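Local atomic coordinates of nicotinate phosphoribosyltransferase (Saccharomyces cerevisiae, PDB entry 1VLP), a protein that catalyses the ATP-dependent formation of nicotinate ribonucleotide from nicotinate and phosphoribosyl diphosphate, the first step of NAD synthesis from nicotinic acid. Residues E67-L72 and I113-E118; V44-T49 and D139-E144; F373-K376 and Q380-S383. All coordinates share one frame; numbering follows the deposited sequence. Where two conformers were deposited one is given.

Contact 1: residues E67-L72 and I113-E118; sequences EQFSYL and ISFTSE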
# COMPACT_ATOMS: atom_id res chain seq x y z
N GLU A 67 23.57 -3.24 3.36
CA GLU A 67 24.06 -2.48 2.21
C GLU A 67 22.96 -1.76 1.44
O GLU A 67 23.04 -0.55 1.18
CB GLU A 67 24.91 -3.39 1.33
CG GLU A 67 25.59 -2.68 0.19
CD GLU A 67 26.70 -3.56 -0.38
OE1 GLU A 67 26.37 -4.52 -1.09
OE2 GLU A 67 27.89 -3.31 -0.09
N GLN A 68 21.91 -2.48 1.08
CA GLN A 68 20.78 -1.97 0.31
C GLN A 68 20.04 -0.83 1.04
O GLN A 68 19.67 0.17 0.44
CB GLN A 68 19.85 -3.12 -0.10
CG GLN A 68 20.45 -4.09 -1.09
CD GLN A 68 20.64 -3.53 -2.48
OE1 GLN A 68 19.84 -2.75 -2.94
NE2 GLN A 68 21.69 -3.95 -3.15
N PHE A 69 19.88 -0.98 2.36
CA PHE A 69 19.26 0.07 3.13
C PHE A 69 20.11 1.33 3.06
O PHE A 69 19.57 2.43 2.95
CB PHE A 69 19.07 -0.31 4.59
CG PHE A 69 18.06 -1.43 4.85
CD1 PHE A 69 17.22 -1.96 3.86
CD2 PHE A 69 17.97 -1.97 6.13
CE1 PHE A 69 16.29 -2.95 4.15
CE2 PHE A 69 17.06 -2.98 6.42
CZ PHE A 69 16.24 -3.48 5.43
N SER A 70 21.44 1.18 3.15
CA SER A 70 22.29 2.37 3.12
C SER A 70 22.15 3.13 1.79
O SER A 70 22.22 4.35 1.75
CB SER A 70 23.75 2.01 3.41
OG SER A 70 24.37 1.35 2.30
N TYR A 71 21.99 2.38 0.69
CA TYR A 71 21.86 2.98 -0.63
C TYR A 71 20.64 3.88 -0.77
O TYR A 71 20.60 4.79 -1.59
CB TYR A 71 21.74 1.88 -1.68
CG TYR A 71 22.95 1.00 -1.89
CD1 TYR A 71 24.27 1.40 -1.50
CD2 TYR A 71 22.80 -0.21 -2.53
CE1 TYR A 71 25.39 0.58 -1.76
CE2 TYR A 71 23.90 -1.03 -2.78
CZ TYR A 71 25.18 -0.64 -2.42
OH TYR A 71 26.23 -1.48 -2.66
N LEU A 72 19.64 3.65 0.04
CA LEU A 72 18.47 4.56 0.04
C LEU A 72 18.88 5.99 0.32
O LEU A 72 18.25 6.93 -0.14
CB LEU A 72 17.44 4.11 1.08
CG LEU A 72 16.88 2.71 0.85
CD1 LEU A 72 15.90 2.35 1.97
CD2 LEU A 72 16.20 2.52 -0.55
N ILE A 113 16.70 4.49 10.35
CA ILE A 113 16.53 3.02 10.46
C ILE A 113 17.39 2.47 11.57
O ILE A 113 18.61 2.72 11.61
CB ILE A 113 16.89 2.29 9.15
CG1 ILE A 113 16.12 2.88 7.98
CG2 ILE A 113 16.65 0.81 9.27
CD1 ILE A 113 16.51 2.26 6.61
N SER A 114 16.75 1.73 12.47
CA SER A 114 17.45 0.93 13.44
C SER A 114 17.21 -0.51 13.05
O SER A 114 16.14 -0.98 13.22
CB SER A 114 16.86 1.16 14.83
OG SER A 114 17.44 0.26 15.77
N PHE A 115 18.23 -1.14 12.48
CA PHE A 115 18.17 -2.52 11.96
C PHE A 115 19.18 -3.39 12.70
O PHE A 115 20.41 -3.14 12.66
CB PHE A 115 18.44 -2.48 10.46
CG PHE A 115 18.57 -3.81 9.80
CD1 PHE A 115 17.83 -4.93 10.21
CD2 PHE A 115 19.46 -3.96 8.73
CE1 PHE A 115 17.93 -6.14 9.53
CE2 PHE A 115 19.58 -5.17 8.06
CZ PHE A 115 18.83 -6.28 8.46
N THR A 116 18.65 -4.32 13.49
CA THR A 116 19.41 -5.32 14.18
C THR A 116 18.86 -6.70 13.77
O THR A 116 17.79 -6.85 13.15
CB THR A 116 19.33 -5.12 15.72
OG1 THR A 116 17.96 -5.15 16.14
CG2 THR A 116 19.90 -3.79 16.11
N SER A 117 19.57 -7.71 14.19
CA SER A 117 19.15 -9.09 13.95
C SER A 117 19.51 -9.90 15.15
O SER A 117 20.43 -9.53 15.89
CB SER A 117 19.79 -9.65 12.68
OG SER A 117 21.20 -9.79 12.83
N GLU A 118 18.82 -11.02 15.34
CA GLU A 118 18.96 -11.83 16.54
C GLU A 118 18.91 -13.27 16.10
O GLU A 118 18.00 -13.68 15.38
CB GLU A 118 17.81 -11.52 17.52
CG GLU A 118 17.94 -12.14 18.87
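One face of the Phe115 ring receives the Phe69 ring. CE2 of Phe69 stands 3.5 Å above the Phe115 ring plane, displaced from the centre toward the rim. The nearest carbons are Phe69 CE2 and Phe115 CD2, 3.5 Å apart. CD2 of Phe69 follows close behind, 3.6 Å from the same Phe115 CD2. So a single CD2-CE2 side of Phe69 does the touching. The two planes meet at 57° and the ring centroids lie 5.0 Å apart. The two side chains cross at about a right angle.

Phe115 sends its ring toward the helix because CG is anti to the backbone N, chi1 173°. Phe69 CG is anti to the carbonyl carbon (chi1 -67°), which brings the CD2-CE2 side of its ring against Phe115. Ile113 CD1 touches the root of the Phe69 side chain, 4.2 Å from Phe69 CB. The two strand residues, two apart in sequence, thus meet different parts of one phenylalanine.

The contact packs helix 59-71 against strand 113-120, an outermost strand of a five-stranded antiparallel sheet. Phe115 also rests on Ile62 and Leu65 of the same helix and on Leu129 and Ile131 of the next strand. Phe69 is buried and reaches Leu147 and Leu150 of helix 144-159. With an alanine here in place of Phe115, the side of the Phe69 ring would probably lose its aromatic partner and a gap would open between helix and strand.

Only carbon atoms meet between the side chains of the two segments. The helix is therefore held to the strand here by shape and apolar burial, with no directional polar bond fixing its position.

Contact 2: residues V44-T49 and D139-E144; sequences VTYKYT and DTILYE
Tyr46 and Thr140 are turned to meet by their first torsions. In Tyr46, CG sits beside the backbone N (chi1 -62°), and the ring reaches across to the 139-144 segment. In Thr140, chi1 of 60° tucks OG1 between its backbone N and carbonyl carbon, where it faces the strand. OG1 of Thr140 lies at the edge of the Tyr46 ring, in the ring plane and 3.5 Å from CE1. Thr140 OG1 also comes within 2.9 Å of Val44 CG2, a separation too short to rest anything on. This oxygen has its polar partner outside the pair, a hydrogen bond to Ser136 O.

The hydroxyl end of Tyr46 meets Ile141 obliquely. Tyr46 OH is 3.7 Å from Ile141 CA and 3.9 Å from Ile141 CD1. The phenol is not left to carbon alone, since its OH hydrogen-bonds Glu245 OE1. A second, weak bond joins it to Trp137 NE1. A buried polar group is thus satisfied beside an apolar one.

Thr140 opens a type I turn closed by Tyr143 N and Thr140 O at 3.1 Å. The turn links helix 137-140 to helix 144-159. The Ile141 side chain is about 7 Å from that of Tyr27, which binds nicotinate by similarity. Strand 43-50 lies between strands 126-134 and 388-395 of the sheet, and Ile141 packs on helix 26-38.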
# COMPACT_ATOMS: atom_id res chain seq x y z
N VAL A 44 7.25 10.04 14.53
CA VAL A 44 6.61 8.74 14.47
C VAL A 44 7.64 7.62 14.56
O VAL A 44 8.87 7.83 14.36
CB VAL A 44 5.83 8.56 13.13
CG1 VAL A 44 4.69 9.60 12.98
CG2 VAL A 44 6.83 8.62 11.91
N THR A 45 7.12 6.43 14.87
CA THR A 45 7.92 5.21 14.77
C THR A 45 7.11 4.19 13.99
O THR A 45 5.94 3.97 14.30
CB THR A 45 8.28 4.65 16.16
OG1 THR A 45 9.10 5.59 16.84
CG2 THR A 45 9.00 3.32 16.03
N TYR A 46 7.74 3.55 13.00
CA TYR A 46 7.18 2.35 12.31
C TYR A 46 7.94 1.12 12.76
O TYR A 46 9.16 1.22 13.06
CB TYR A 46 7.33 2.45 10.78
CG TYR A 46 6.60 3.59 10.09
CD1 TYR A 46 7.14 4.88 10.08
CD2 TYR A 46 5.39 3.38 9.43
CE1 TYR A 46 6.50 5.93 9.45
CE2 TYR A 46 4.73 4.44 8.80
CZ TYR A 46 5.32 5.72 8.84
OH TYR A 46 4.74 6.78 8.21
N LYS A 47 7.27 -0.04 12.74
CA LYS A 47 7.90 -1.27 13.16
C LYS A 47 7.63 -2.37 12.16
O LYS A 47 6.54 -2.54 11.71
CB LYS A 47 7.40 -1.73 14.53
CG LYS A 47 7.63 -3.23 14.82
CD LYS A 47 7.07 -3.73 16.19
CE LYS A 47 7.47 -5.21 16.46
NZ LYS A 47 6.58 -6.28 15.89
N TYR A 48 8.68 -3.10 11.88
CA TYR A 48 8.64 -4.34 11.06
C TYR A 48 8.09 -5.49 11.87
O TYR A 48 8.46 -5.70 12.99
CB TYR A 48 10.05 -4.67 10.59
CG TYR A 48 10.30 -6.06 10.03
CD1 TYR A 48 10.04 -6.35 8.68
CD2 TYR A 48 10.80 -7.07 10.85
CE1 TYR A 48 10.30 -7.59 8.17
CE2 TYR A 48 11.06 -8.37 10.34
CZ TYR A 48 10.85 -8.59 8.97
OH TYR A 48 11.15 -9.82 8.46
N THR A 49 7.22 -6.27 11.25
CA THR A 49 6.77 -7.50 11.84
C THR A 49 6.74 -8.57 10.76
O THR A 49 6.29 -8.31 9.63
CB THR A 49 5.36 -7.38 12.48
OG1 THR A 49 5.37 -6.33 13.44
CG2 THR A 49 4.99 -8.69 13.17
N ASP A 139 10.17 12.67 7.28
CA ASP A 139 11.47 11.99 7.08
C ASP A 139 11.35 10.48 7.03
O ASP A 139 12.33 9.79 6.65
CB ASP A 139 12.46 12.32 8.22
CG ASP A 139 13.01 13.72 8.14
OD1 ASP A 139 12.83 14.39 7.12
OD2 ASP A 139 13.61 14.16 9.13
N THR A 140 10.22 9.93 7.50
CA THR A 140 10.10 8.48 7.69
C THR A 140 9.08 7.79 6.78
O THR A 140 9.18 6.54 6.51
CB THR A 140 9.80 8.15 9.17
OG1 THR A 140 8.60 8.76 9.57
CG2 THR A 140 10.95 8.64 10.05
N ILE A 141 8.09 8.56 6.35
CA ILE A 141 6.95 8.02 5.57
C ILE A 141 7.32 7.19 4.31
O ILE A 141 6.62 6.22 3.96
CB ILE A 141 5.95 9.16 5.27
CG1 ILE A 141 4.65 8.60 4.70
CG2 ILE A 141 6.57 10.20 4.34
CD1 ILE A 141 3.50 9.06 5.36
N LEU A 142 8.41 7.54 3.61
CA LEU A 142 8.70 6.82 2.38
C LEU A 142 9.29 5.44 2.61
O LEU A 142 9.34 4.64 1.68
CB LEU A 142 9.62 7.66 1.48
CG LEU A 142 9.03 8.97 0.96
CD1 LEU A 142 9.98 9.58 -0.11
CD2 LEU A 142 7.63 8.81 0.40
N TYR A 143 9.84 5.14 3.78
CA TYR A 143 10.59 3.85 3.93
C TYR A 143 9.80 2.58 3.78
O TYR A 143 10.35 1.59 3.29
CB TYR A 143 11.29 3.80 5.27
CG TYR A 143 12.49 4.68 5.37
CD1 TYR A 143 13.69 4.32 4.77
CD2 TYR A 143 12.45 5.89 6.09
CE1 TYR A 143 14.82 5.10 4.91
CE2 TYR A 143 13.56 6.68 6.21
CZ TYR A 143 14.75 6.29 5.62
OH TYR A 143 15.87 7.08 5.74
N GLU A 144 8.53 2.59 4.21
CA GLU A 144 7.73 1.34 4.26
C GLU A 144 7.91 0.46 2.99
O GLU A 144 8.35 -0.71 3.07
CB GLU A 144 6.25 1.67 4.46
CG GLU A 144 5.35 0.45 4.57
CD GLU A 144 3.87 0.71 4.26
OE1 GLU A 144 3.44 1.87 3.94
OE2 GLU A 144 3.10 -0.26 4.38

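Contact 3: residues F373-K376 and Q380-S383; sequences FRKK and QVKS
The carbonyl oxygen of Phe373 is approached by a backbone N-H and by a water. Ser383 N donates to Phe373 O across the strands at 2.9 Å, nearly straight at 167°, though the N lies above the carbonyl plane. Water 2 lies 2.9 Å from Phe373 O and is placed to donate to it, though it has other acceptors in reach. The two short strands form a beta hairpin, 373-374 with 382-383. Arg374 and Lys382 make an antiparallel non-hydrogen-bonded pair, and their side chains diverge. Past this pair, Lys375 N donates to Val381 O at 2.9 Å, almost in line with the C=O.

Lys382 NZ donates to waters 1 and 2. Water 1 also accepts from Phe373 N, so both strands share it. The side chain of Lys382 is about 7 Å from that of Thr367, which is inferred to bind phosphoribosyl diphosphate. Ser383 OG is held by Arg195 and by water 3, which accepts from Lys375 NZ.

Arg374 bends at chi2 (-63°), which lays CD 3.5 Å from Val381 O. Its NH1 then bonds Pro379 O. Gln380 NE2 sits at the guanidinium edge, 3.6 Å from Arg374 NH1, with the amide turned 79° to it. Lys375 CD packs on Val381 CG1, the two side chains crossing obliquely. One further close approach is a CA-H...O contact, Arg374 CA to Val381 O at 3.3 Å.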
# COMPACT_ATOMS: atom_id res chain seq x y z
N PHE A 373 4.38 -17.86 -7.17
CA PHE A 373 5.45 -18.77 -7.62
C PHE A 373 5.20 -20.17 -7.10
O PHE A 373 4.62 -20.36 -6.00
CB PHE A 373 6.80 -18.28 -7.12
CG PHE A 373 7.30 -17.07 -7.82
CD1 PHE A 373 6.80 -15.82 -7.52
CD2 PHE A 373 8.27 -17.17 -8.81
CE1 PHE A 373 7.28 -14.70 -8.17
CE2 PHE A 373 8.74 -16.06 -9.47
CZ PHE A 373 8.25 -14.83 -9.17
N ARG A 374 5.59 -21.16 -7.90
CA ARG A 374 5.64 -22.55 -7.47
C ARG A 374 7.08 -22.91 -7.18
O ARG A 374 8.01 -22.19 -7.54
CB ARG A 374 5.17 -23.50 -8.59
CG ARG A 374 3.75 -23.36 -9.02
CD ARG A 374 2.75 -23.67 -7.94
NE ARG A 374 1.40 -23.46 -8.47
CZ ARG A 374 0.77 -24.31 -9.29
NH1 ARG A 374 1.33 -25.45 -9.67
NH2 ARG A 374 -0.45 -24.02 -9.74
N LYS A 375 7.28 -24.01 -6.46
CA LYS A 375 8.61 -24.48 -6.18
C LYS A 375 9.18 -25.03 -7.47
O LYS A 375 8.46 -25.63 -8.27
CB LYS A 375 8.61 -25.54 -5.06
CG LYS A 375 8.24 -24.97 -3.70
CD LYS A 375 8.43 -25.95 -2.56
CE LYS A 375 8.22 -25.24 -1.21
NZ LYS A 375 9.35 -24.26 -0.87
N LYS A 376 10.48 -24.84 -7.65
CA LYS A 376 11.18 -25.40 -8.82
C LYS A 376 11.29 -26.91 -8.62
O LYS A 376 11.07 -27.69 -9.56
CB LYS A 376 12.54 -24.75 -9.01
CG LYS A 376 13.22 -25.28 -10.25
CD LYS A 376 14.48 -24.55 -10.65
CE LYS A 376 14.98 -25.06 -12.03
NZ LYS A 376 14.31 -26.34 -12.49
N GLN A 380 4.11 -28.44 -8.47
CA GLN A 380 2.71 -28.32 -8.05
C GLN A 380 2.54 -27.71 -6.67
O GLN A 380 1.41 -27.50 -6.23
CB GLN A 380 2.02 -29.70 -8.11
CG GLN A 380 2.04 -30.35 -9.51
CD GLN A 380 1.56 -29.42 -10.62
OE1 GLN A 380 2.24 -29.24 -11.64
NE2 GLN A 380 0.39 -28.80 -10.43
N VAL A 381 3.66 -27.47 -5.98
CA VAL A 381 3.63 -26.88 -4.64
C VAL A 381 3.92 -25.36 -4.67
O VAL A 381 4.79 -24.89 -5.37
CB VAL A 381 4.62 -27.60 -3.72
CG1 VAL A 381 4.71 -26.94 -2.34
CG2 VAL A 381 4.22 -29.11 -3.58
N LYS A 382 3.14 -24.62 -3.91
CA LYS A 382 3.33 -23.18 -3.74
C LYS A 382 4.67 -22.86 -3.06
O LYS A 382 5.10 -23.53 -2.07
CB LYS A 382 2.20 -22.61 -2.88
CG LYS A 382 2.07 -21.11 -2.91
CD LYS A 382 1.02 -20.61 -1.95
CE LYS A 382 0.86 -19.10 -2.04
NZ LYS A 382 0.97 -18.57 -3.45
N SER A 383 5.34 -21.84 -3.57
CA SER A 383 6.45 -21.24 -2.89
C SER A 383 5.87 -20.09 -2.09
O SER A 383 5.49 -19.07 -2.66
CB SER A 383 7.52 -20.73 -3.85
OG SER A 383 8.54 -20.06 -3.16
O HOH W 1 3.78 -17.65 -4.33
O HOH W 2 1.81 -19.75 -5.89
O HOH W 3 10.24 -22.15 -2.66

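In the fold
Contacts 1 and 2 both fall in the N-terminal part of the chain and touch each other: Tyr143 meets both Ile113 and Leu72. Both reach the same five-stranded sheet, contact 1 at an outermost strand and contact 2 at an inner one. Contact 2 is buried, and its hydroxyls find partners within the protein. Contact 1 is partly buried and purely apolar. Contact 3 stands apart, much later in the chain, its centre about 29 Å from that of contact 1 and about 32 Å from that of contact 2. It is a partly exposed hairpin at the surface, with Phe373 and Ser383 buried. Backbone hydrogen bonds and bridging waters hold it, where the other two rely on side-chain packing.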